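Local coordinates for nitronate monooxygenase family protein (Pseudomonas aeruginosa, PDB 4QIT) that uses flavin mononucleotide and molecular oxygen to oxidise alkyl nitronates, most likely the toxin propionate 3-nitronate in the cell, with loss of the nitro group, at residues 98-103 and 312-317; 288-293 and 325-330. The protein carries 1 engineered substitution. One frame throughout, in Å; residues are numbered along the deposited sequence.

Contact 1 (98-103 and 312-317)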
ATOM      1  N   PRO A  98     -23.593  25.144  -3.505  1.00 17.20           N
ATOM      2  CA  PRO A  98     -23.623  25.617  -2.114  1.00 17.41           C
ATOM      3  C   PRO A  98     -22.238  25.887  -1.520  1.00 17.33           C
ATOM      4  O   PRO A  98     -22.109  26.771  -0.671  1.00 17.00           O
ATOM      5  CB  PRO A  98     -24.294  24.459  -1.365  1.00 21.27           C
ATOM      6  CG  PRO A  98     -25.099  23.759  -2.398  1.00 23.20           C
ATOM      7  CD  PRO A  98     -24.276  23.845  -3.647  1.00 17.75           C
ATOM      8  N   LEU A  99     -21.224  25.140  -1.951  1.00 15.46           N
ATOM      9  CA  LEU A  99     -19.858  25.379  -1.486  1.00 13.91           C
ATOM     10  C   LEU A  99     -19.335  26.743  -1.946  1.00 14.31           C
ATOM     11  O   LEU A  99     -18.715  27.487  -1.169  1.00 15.39           O
ATOM     12  CB  LEU A  99     -18.931  24.254  -1.955  1.00 13.50           C
ATOM     13  CG  LEU A  99     -19.337  22.864  -1.468  1.00 15.24           C
ATOM     14  CD1 LEU A  99     -18.474  21.785  -2.117  1.00 17.57           C
ATOM     15  CD2 LEU A  99     -19.269  22.790   0.055  1.00 17.90           C
ATOM     16  N   PHE A 100     -19.585  27.079  -3.206  1.00 13.55           N
ATOM     17  CA  PHE A 100     -19.193  28.388  -3.713  1.00 13.52           C
ATOM     18  C   PHE A 100     -19.938  29.481  -2.957  1.00 15.57           C
ATOM     19  O   PHE A 100     -19.358  30.522  -2.622  1.00 15.98           O
ATOM     20  CB  PHE A 100     -19.486  28.497  -5.212  1.00 15.02           C
ATOM     21  CG  PHE A 100     -18.473  27.807  -6.092  1.00 13.27           C
ATOM     22  CD1 PHE A 100     -17.346  28.485  -6.528  1.00 14.01           C
ATOM     23  CD2 PHE A 100     -18.657  26.488  -6.494  1.00 13.10           C
ATOM     24  CE1 PHE A 100     -16.422  27.864  -7.348  1.00 12.34           C
ATOM     25  CE2 PHE A 100     -17.724  25.855  -7.309  1.00 12.81           C
ATOM     26  CZ  PHE A 100     -16.609  26.544  -7.735  1.00 13.12           C
ATOM     27  N   ALA A 101     -21.214  29.226  -2.667  1.00 17.05           N
ATOM     28  CA  ALA A 101     -22.074  30.218  -2.018  1.00 17.33           C
ATOM     29  C   ALA A 101     -21.625  30.547  -0.594  1.00 19.06           C
ATOM     30  O   ALA A 101     -21.840  31.666  -0.117  1.00 19.24           O
ATOM     31  CB  ALA A 101     -23.535  29.756  -2.038  1.00 19.64           C
ATOM     32  N   GLU A 102     -20.997  29.584   0.082  1.00 18.00           N
ATOM     33  CA  GLU A 102     -20.407  29.825   1.404  1.00 17.83           C
ATOM     34  C   GLU A 102     -19.427  30.995   1.384  1.00 18.40           C
ATOM     35  O   GLU A 102     -19.209  31.673   2.400  1.00 19.85           O
ATOM     36  CB  GLU A 102     -19.646  28.584   1.885  1.00 19.69           C
ATOM     37  CG  GLU A 102     -20.500  27.433   2.373  1.00 22.42           C
ATOM     38  CD  GLU A 102     -19.669  26.360   3.062  1.00 18.19           C
ATOM     39  OE1 GLU A 102     -20.001  25.166   2.915  1.00 27.54           O
ATOM     40  OE2 GLU A 102     -18.697  26.723   3.762  1.00 24.43           O
ATOM     41  N   PHE A 103     -18.815  31.209   0.225  1.00 17.68           N
ATOM     42  CA  PHE A 103     -17.784  32.222   0.075  1.00 16.31           C
ATOM     43  C   PHE A 103     -18.251  33.373  -0.798  1.00 15.41           C
ATOM     44  O   PHE A 103     -17.442  34.162  -1.293  1.00 16.79           O
ATOM     45  CB  PHE A 103     -16.524  31.563  -0.475  1.00 16.22           C
ATOM     46  CG  PHE A 103     -16.081  30.400   0.350  1.00 16.29           C
ATOM     47  CD1 PHE A 103     -15.586  30.612   1.631  1.00 17.48           C
ATOM     48  CD2 PHE A 103     -16.197  29.098  -0.121  1.00 14.81           C
ATOM     49  CE1 PHE A 103     -15.194  29.555   2.435  1.00 15.15           C
ATOM     50  CE2 PHE A 103     -15.806  28.027   0.673  1.00 16.39           C
ATOM     51  CZ  PHE A 103     -15.304  28.253   1.952  1.00 16.06           C
ATOM     52  N   THR A 312     -12.617  22.511  -9.211  1.00 10.22           N
ATOM     53  CA  THR A 312     -12.045  22.564  -7.874  1.00 10.26           C
ATOM     54  C   THR A 312     -11.158  23.793  -7.700  1.00 10.17           C
ATOM     55  O   THR A 312     -11.214  24.452  -6.653  1.00 10.59           O
ATOM     56  CB  THR A 312     -11.259  21.280  -7.584  1.00 11.16           C
ATOM     57  OG1 THR A 312     -12.169  20.171  -7.568  1.00 11.53           O
ATOM     58  CG2 THR A 312     -10.530  21.350  -6.241  1.00 11.31           C
ATOM     59  N   LYS A 313     -10.350  24.109  -8.712  1.00 10.21           N
ATOM     60  CA  LYS A 313      -9.498  25.301  -8.642  1.00 11.25           C
ATOM     61  C   LYS A 313     -10.317  26.578  -8.466  1.00 11.48           C
ATOM     62  O   LYS A 313      -9.951  27.464  -7.686  1.00 10.39           O
ATOM     63  CB  LYS A 313      -8.580  25.395  -9.861  1.00 11.14           C
ATOM     64  CG  LYS A 313      -7.393  24.468  -9.782  1.00 16.31           C
ATOM     65  CD  LYS A 313      -6.479  24.664 -10.988  1.00 19.69           C
ATOM     66  CE  LYS A 313      -5.017  24.559 -10.608  1.00 32.28           C
ATOM     67  NZ  LYS A 313      -4.164  25.309 -11.583  1.00 34.59           N
ATOM     68  N   ALA A 314     -11.445  26.660  -9.160  1.00 11.42           N
ATOM     69  CA  ALA A 314     -12.348  27.788  -8.974  1.00 11.18           C
ATOM     70  C   ALA A 314     -12.856  27.878  -7.533  1.00 12.21           C
ATOM     71  O   ALA A 314     -12.914  28.963  -6.962  1.00 12.34           O
ATOM     72  CB  ALA A 314     -13.514  27.701  -9.945  1.00 12.58           C
ATOM     73  N   LEU A 315     -13.212  26.739  -6.940  1.00 10.41           N
ATOM     74  CA  LEU A 315     -13.689  26.731  -5.562  1.00 10.97           C
ATOM     75  C   LEU A 315     -12.564  27.092  -4.595  1.00 11.86           C
ATOM     76  O   LEU A 315     -12.769  27.842  -3.649  1.00 11.84           O
ATOM     77  CB  LEU A 315     -14.318  25.371  -5.225  1.00 11.32           C
ATOM     78  CG  LEU A 315     -14.874  25.223  -3.811  1.00 10.43           C
ATOM     79  CD1 LEU A 315     -15.889  26.325  -3.481  1.00 12.35           C
ATOM     80  CD2 LEU A 315     -15.493  23.844  -3.623  1.00 13.20           C
ATOM     81  N   GLN A 316     -11.370  26.567  -4.855  1.00 10.73           N
ATOM     82  CA  GLN A 316     -10.196  26.900  -4.064  1.00 11.34           C
ATOM     83  C   GLN A 316      -9.944  28.400  -4.071  1.00 14.21           C
ATOM     84  O   GLN A 316      -9.591  28.985  -3.043  1.00 12.51           O
ATOM     85  CB  GLN A 316      -8.968  26.150  -4.597  1.00 11.32           C
ATOM     86  CG  GLN A 316      -8.999  24.655  -4.273  1.00 12.95           C
ATOM     87  CD  GLN A 316      -7.892  23.888  -4.969  1.00 14.31           C
ATOM     88  OE1 GLN A 316      -7.317  24.360  -5.954  1.00 14.99           O
ATOM     89  NE2 GLN A 316      -7.577  22.701  -4.456  1.00 12.10           N
ATOM     90  N   THR A 317     -10.133  29.017  -5.236  1.00 11.18           N
ATOM     91  CA  THR A 317      -9.894  30.449  -5.398  1.00 12.64           C
ATOM     92  C   THR A 317     -10.903  31.234  -4.574  1.00 10.78           C
ATOM     93  O   THR A 317     -10.544  32.195  -3.889  1.00 13.09           O
ATOM     94  CB  THR A 317      -9.961  30.853  -6.882  1.00 14.05           C
ATOM     95  OG1 THR A 317      -8.911  30.197  -7.605  1.00 16.33           O
ATOM     96  CG2 THR A 317      -9.791  32.354  -7.051  1.00 19.17           C
TER
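Two helices of the nitronate monooxygenase chain pack here through apolar side chains, Leu99 and Phe100 of helix 86-101 against Ala314 and Leu315 of helix 307-320. Leu315 carries most of the contact. Its CD1 sits over the centre of the Phe100 ring, 3.9 Å from the centroid and 8° off the ring normal, a CH-pi contact. With CG anti to its backbone N (chi1 -179°), Leu315 sends its two methyls to Phe100 and Leu99. The other branch of Leu315 turns to Leu99, with CD2 3.8 Å from Leu99 CB and 3.9 Å from Leu99 CD1. The outer end of the Phe100 ring reaches the backbone of the facing helix. Phe100 CE1 lies 3.4 Å from Leu315 N, and Phe100 CZ lies 3.6 Å from Leu315 CB. Ala314 CB meets the same ring at its edge, in the ring plane. Both helices lie outside the eight parallel strands of the TIM barrel, away from the flavin. Phe103, in the loop, turns its ring edge to Leu315 CD1, 4.4 Å from Phe103 CD2. Leu315 also touches Phe327, while Phe100 rests on Pro108 in a loop.

Contact 2 (288-293 and 325-330)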
ATOM      1  N   ASN A 288      -9.550  16.873   3.395  1.00  9.32           N
ATOM      2  CA  ASN A 288     -10.261  18.082   3.781  1.00 10.80           C
ATOM      3  C   ASN A 288     -11.646  18.071   3.140  1.00 12.30           C
ATOM      4  O   ASN A 288     -12.153  17.013   2.784  1.00 11.97           O
ATOM      5  CB  ASN A 288      -9.450  19.332   3.427  1.00 11.13           C
ATOM      6  CG  ASN A 288      -9.161  19.456   1.938  1.00 11.59           C
ATOM      7  OD1 ASN A 288      -9.823  18.847   1.095  1.00 10.49           O
ATOM      8  ND2 ASN A 288      -8.170  20.279   1.611  1.00 10.98           N
ATOM      9  N   ARG A 289     -12.252  19.241   2.955  1.00 13.45           N
ATOM     10  CA  ARG A 289     -13.626  19.277   2.449  1.00 14.50           C
ATOM     11  C   ARG A 289     -13.773  18.840   0.987  1.00 15.99           C
ATOM     12  O   ARG A 289     -14.871  18.463   0.556  1.00 16.13           O
ATOM     13  CB  ARG A 289     -14.255  20.653   2.706  1.00 12.14           C
ATOM     14  CG  ARG A 289     -14.299  20.992   4.187  1.00 15.53           C
ATOM     15  CD  ARG A 289     -14.995  22.318   4.445  1.00 17.08           C
ATOM     16  NE  ARG A 289     -16.398  22.292   4.036  1.00 18.01           N
ATOM     17  CZ  ARG A 289     -17.163  23.378   3.975  1.00 17.87           C
ATOM     18  NH1 ARG A 289     -16.655  24.556   4.288  1.00 20.73           N
ATOM     19  NH2 ARG A 289     -18.427  23.282   3.590  1.00 20.75           N
ATOM     20  N   MET A 290     -12.673  18.847   0.236  1.00 12.94           N
ATOM     21  CA  MET A 290     -12.703  18.323  -1.126  1.00 14.45           C
ATOM     22  C   MET A 290     -12.626  16.803  -1.210  1.00 16.95           C
ATOM     23  O   MET A 290     -12.714  16.249  -2.305  1.00 17.92           O
ATOM     24  CB  MET A 290     -11.594  18.935  -1.987  1.00 16.52           C
ATOM     25  CG  MET A 290     -11.874  20.347  -2.455  1.00 18.12           C
ATOM     26  SD  MET A 290     -13.504  20.511  -3.236  1.00 16.11           S
ATOM     27  CE  MET A 290     -13.475  19.225  -4.496  1.00 13.18           C
ATOM     28  N   PHE A 291     -12.470  16.131  -0.070  1.00 13.08           N
ATOM     29  CA  PHE A 291     -12.357  14.670  -0.049  1.00 14.01           C
ATOM     30  C   PHE A 291     -13.695  14.065   0.356  1.00 17.67           C
ATOM     31  O   PHE A 291     -13.923  13.764   1.531  1.00 24.04           O
ATOM     32  CB  PHE A 291     -11.298  14.209   0.965  1.00 12.25           C
ATOM     33  CG  PHE A 291      -9.864  14.429   0.537  1.00 10.59           C
ATOM     34  CD1 PHE A 291      -9.378  15.706   0.267  1.00 10.56           C
ATOM     35  CD2 PHE A 291      -8.975  13.358   0.502  1.00  9.33           C
ATOM     36  CE1 PHE A 291      -8.046  15.905  -0.070  1.00 10.60           C
ATOM     37  CE2 PHE A 291      -7.644  13.548   0.169  1.00 10.88           C
ATOM     38  CZ  PHE A 291      -7.179  14.821  -0.123  1.00 10.96           C
ATOM     39  N   PHE A 292     -14.588  13.879  -0.606  1.00 18.24           N
ATOM     40  CA  PHE A 292     -15.864  13.250  -0.289  1.00 20.23           C
ATOM     41  C   PHE A 292     -16.137  12.010  -1.132  1.00 21.38           C
ATOM     42  O   PHE A 292     -15.374  11.678  -2.045  1.00 21.02           O
ATOM     43  CB  PHE A 292     -17.019  14.258  -0.353  1.00 21.24           C
ATOM     44  CG  PHE A 292     -17.149  14.966  -1.669  1.00 18.46           C
ATOM     45  CD1 PHE A 292     -16.467  16.149  -1.904  1.00 17.39           C
ATOM     46  CD2 PHE A 292     -17.981  14.464  -2.660  1.00 18.51           C
ATOM     47  CE1 PHE A 292     -16.594  16.811  -3.113  1.00 20.39           C
ATOM     48  CE2 PHE A 292     -18.117  15.118  -3.866  1.00 18.62           C
ATOM     49  CZ  PHE A 292     -17.421  16.294  -4.098  1.00 15.54           C
ATOM     50  N   ASP A 293     -17.226  11.316  -0.806  1.00 26.45           N
ATOM     51  CA  ASP A 293     -17.568  10.076  -1.492  1.00 28.73           C
ATOM     52  C   ASP A 293     -18.310  10.370  -2.791  1.00 24.78           C
ATOM     53  O   ASP A 293     -19.441  10.856  -2.773  1.00 22.60           O
ATOM     54  CB  ASP A 293     -18.434   9.198  -0.585  1.00 29.28           C
ATOM     55  CG  ASP A 293     -18.568   7.778  -1.100  1.00 28.81           C
ATOM     56  OD1 ASP A 293     -18.202   7.510  -2.264  1.00 28.73           O
ATOM     57  OD2 ASP A 293     -19.048   6.918  -0.333  1.00 34.52           O
ATOM     58  N   HIS A 325      -8.836  27.687   3.853  1.00 13.54           N
ATOM     59  CA  HIS A 325      -7.906  26.749   3.222  1.00 12.91           C
ATOM     60  C   HIS A 325      -8.403  25.316   3.229  1.00 12.85           C
ATOM     61  O   HIS A 325      -7.636  24.405   2.924  1.00 13.79           O
ATOM     62  CB  HIS A 325      -6.546  26.826   3.913  1.00 14.04           C
ATOM     63  CG  HIS A 325      -5.904  28.174   3.801  1.00 14.89           C
ATOM     64  ND1 HIS A 325      -5.105  28.525   2.740  1.00 15.98           N
ATOM     65  CD2 HIS A 325      -5.989  29.268   4.595  1.00 17.91           C
ATOM     66  CE1 HIS A 325      -4.695  29.776   2.897  1.00 18.76           C
ATOM     67  NE2 HIS A 325      -5.221  30.247   4.011  1.00 20.58           N
ATOM     68  N   ASP A 326      -9.683  25.123   3.531  1.00 12.82           N
ATOM     69  CA  ASP A 326     -10.232  23.772   3.718  1.00 13.03           C
ATOM     70  C   ASP A 326     -10.519  23.017   2.423  1.00 13.09           C
ATOM     71  O   ASP A 326     -11.035  21.900   2.460  1.00 12.82           O
ATOM     72  CB  ASP A 326     -11.509  23.813   4.568  1.00 14.41           C
ATOM     73  CG  ASP A 326     -11.235  24.120   6.023  1.00 23.14           C
ATOM     74  OD1 ASP A 326     -10.074  23.979   6.470  1.00 20.83           O
ATOM     75  OD2 ASP A 326     -12.195  24.497   6.726  1.00 23.69           O
ATOM     76  N   PHE A 327     -10.189  23.619   1.283  1.00 10.83           N
ATOM     77  CA  PHE A 327     -10.415  22.995  -0.016  1.00  9.98           C
ATOM     78  C   PHE A 327      -9.108  22.827  -0.778  1.00 10.14           C
ATOM     79  O   PHE A 327      -9.098  22.370  -1.919  1.00 12.51           O
ATOM     80  CB  PHE A 327     -11.417  23.826  -0.835  1.00 12.40           C
ATOM     81  CG  PHE A 327     -12.767  23.901  -0.205  1.00 12.02           C
ATOM     82  CD1 PHE A 327     -13.029  24.816   0.803  1.00 12.50           C
ATOM     83  CD2 PHE A 327     -13.768  23.026  -0.588  1.00 14.01           C
ATOM     84  CE1 PHE A 327     -14.276  24.862   1.411  1.00 13.68           C
ATOM     85  CE2 PHE A 327     -15.028  23.068   0.018  1.00 14.87           C
ATOM     86  CZ  PHE A 327     -15.277  23.997   1.018  1.00 13.86           C
ATOM     87  N   ALA A 328      -8.003  23.188  -0.134  1.00 10.95           N
ATOM     88  CA  ALA A 328      -6.685  23.171  -0.772  1.00 10.80           C
ATOM     89  C   ALA A 328      -6.223  21.785  -1.210  1.00 10.33           C
ATOM     90  O   ALA A 328      -6.642  20.753  -0.659  1.00 11.79           O
ATOM     91  CB  ALA A 328      -5.646  23.791   0.154  1.00 12.22           C
ATOM     92  N   ALA A 329      -5.350  21.766  -2.214  1.00 11.06           N
ATOM     93  CA  ALA A 329      -4.702  20.529  -2.624  1.00 12.94           C
ATOM     94  C   ALA A 329      -3.393  20.411  -1.851  1.00 12.03           C
ATOM     95  O   ALA A 329      -2.381  21.033  -2.201  1.00 14.78           O
ATOM     96  CB  ALA A 329      -4.444  20.522  -4.127  1.00 14.35           C
ATOM     97  N   GLN A 330      -3.423  19.629  -0.777  1.00  8.72           N
ATOM     98  CA  GLN A 330      -2.255  19.469   0.078  1.00  8.91           C
ATOM     99  C   GLN A 330      -1.782  18.035  -0.036  1.00  9.76           C
ATOM    100  O   GLN A 330      -2.012  17.204   0.841  1.00  9.81           O
ATOM    101  CB  GLN A 330      -2.600  19.881   1.518  1.00  8.03           C
ATOM    102  CG  GLN A 330      -2.903  21.394   1.599  1.00 10.08           C
ATOM    103  CD  GLN A 330      -3.597  21.822   2.877  1.00 11.26           C
ATOM    104  OE1 GLN A 330      -4.192  21.014   3.584  1.00 12.13           O
ATOM    105  NE2 GLN A 330      -3.535  23.121   3.169  1.00 10.27           N
TER
HETATM  106  O   HOH W   1      -6.940  21.883   3.812  1.00 12.91           O
HETATM  107  O   HOH W   2     -14.626  25.298   5.873  1.00 20.07           O
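Two type I beta turns, Asn288 to Phe291 and His325 to Ala328, meet through one backbone hydrogen bond, from Arg289 N to Asp326 O at 3.0 Å. Asn288 adds a side-chain bond: its ND2 gives a hydrogen to Ala328 O at 2.8 Å, in the carbonyl plane and on a lone pair. Water 1 accepts from the same ND2 and donates to His325 O and Gln330 OE1. The other end of the amide turns back on its own chain. Asn288 OD1 accepts from Met290 N at 3.0 Å, which makes an Asx turn, with the donor above the carbonyl plane. These turns belong to the long loops on either side of helix 307-320, whose Thr312 touches Met290 and whose Leu315 touches Phe327. Phe327 meets Arg289 with a ring face and Met290 with its edge. Arg289 CB lies over that face, 4.0 Å from the Phe327 centroid, in a CH-pi contact. The Arg289 chain bends at chi3 (63°), and Phe327 CZ lies over one face of the guanidinium, 3.6 Å from Arg289 CZ. The guanidinium and ring planes are 49° apart. Met290 SD meets the ring edge in plane, a Met-aromatic contact, 3.7 Å from Phe327 CD2. The guanidinium has its salt-bridge partner in Glu102. Water 2 accepts from Arg289 NH1 and donates to Asp326 OD2; these two charged atoms are 5.1 Å apart and not in direct contact.

In the fold
From the N terminus, the chain first passes residues 98-103 at the end of helix 86-101. It then runs through more of the barrel strands before reaching 288-293, 312-317 and 325-330. Contact 1 closes a loop of 208 intervening residues. Contact 2 closes one of 31, which contains the whole of helix 307-320. The two cross, because 288-293 falls inside the loop of contact 1 and 325-330 beyond it. Their centres are about 11 Å apart. The Glu102-Arg289 salt bridge joins the two contacts. Gln316 NE2 probably hydrogen-bonds to Phe327 O. Together they tie helices 86-101 and 307-320 to the loops flanking the latter.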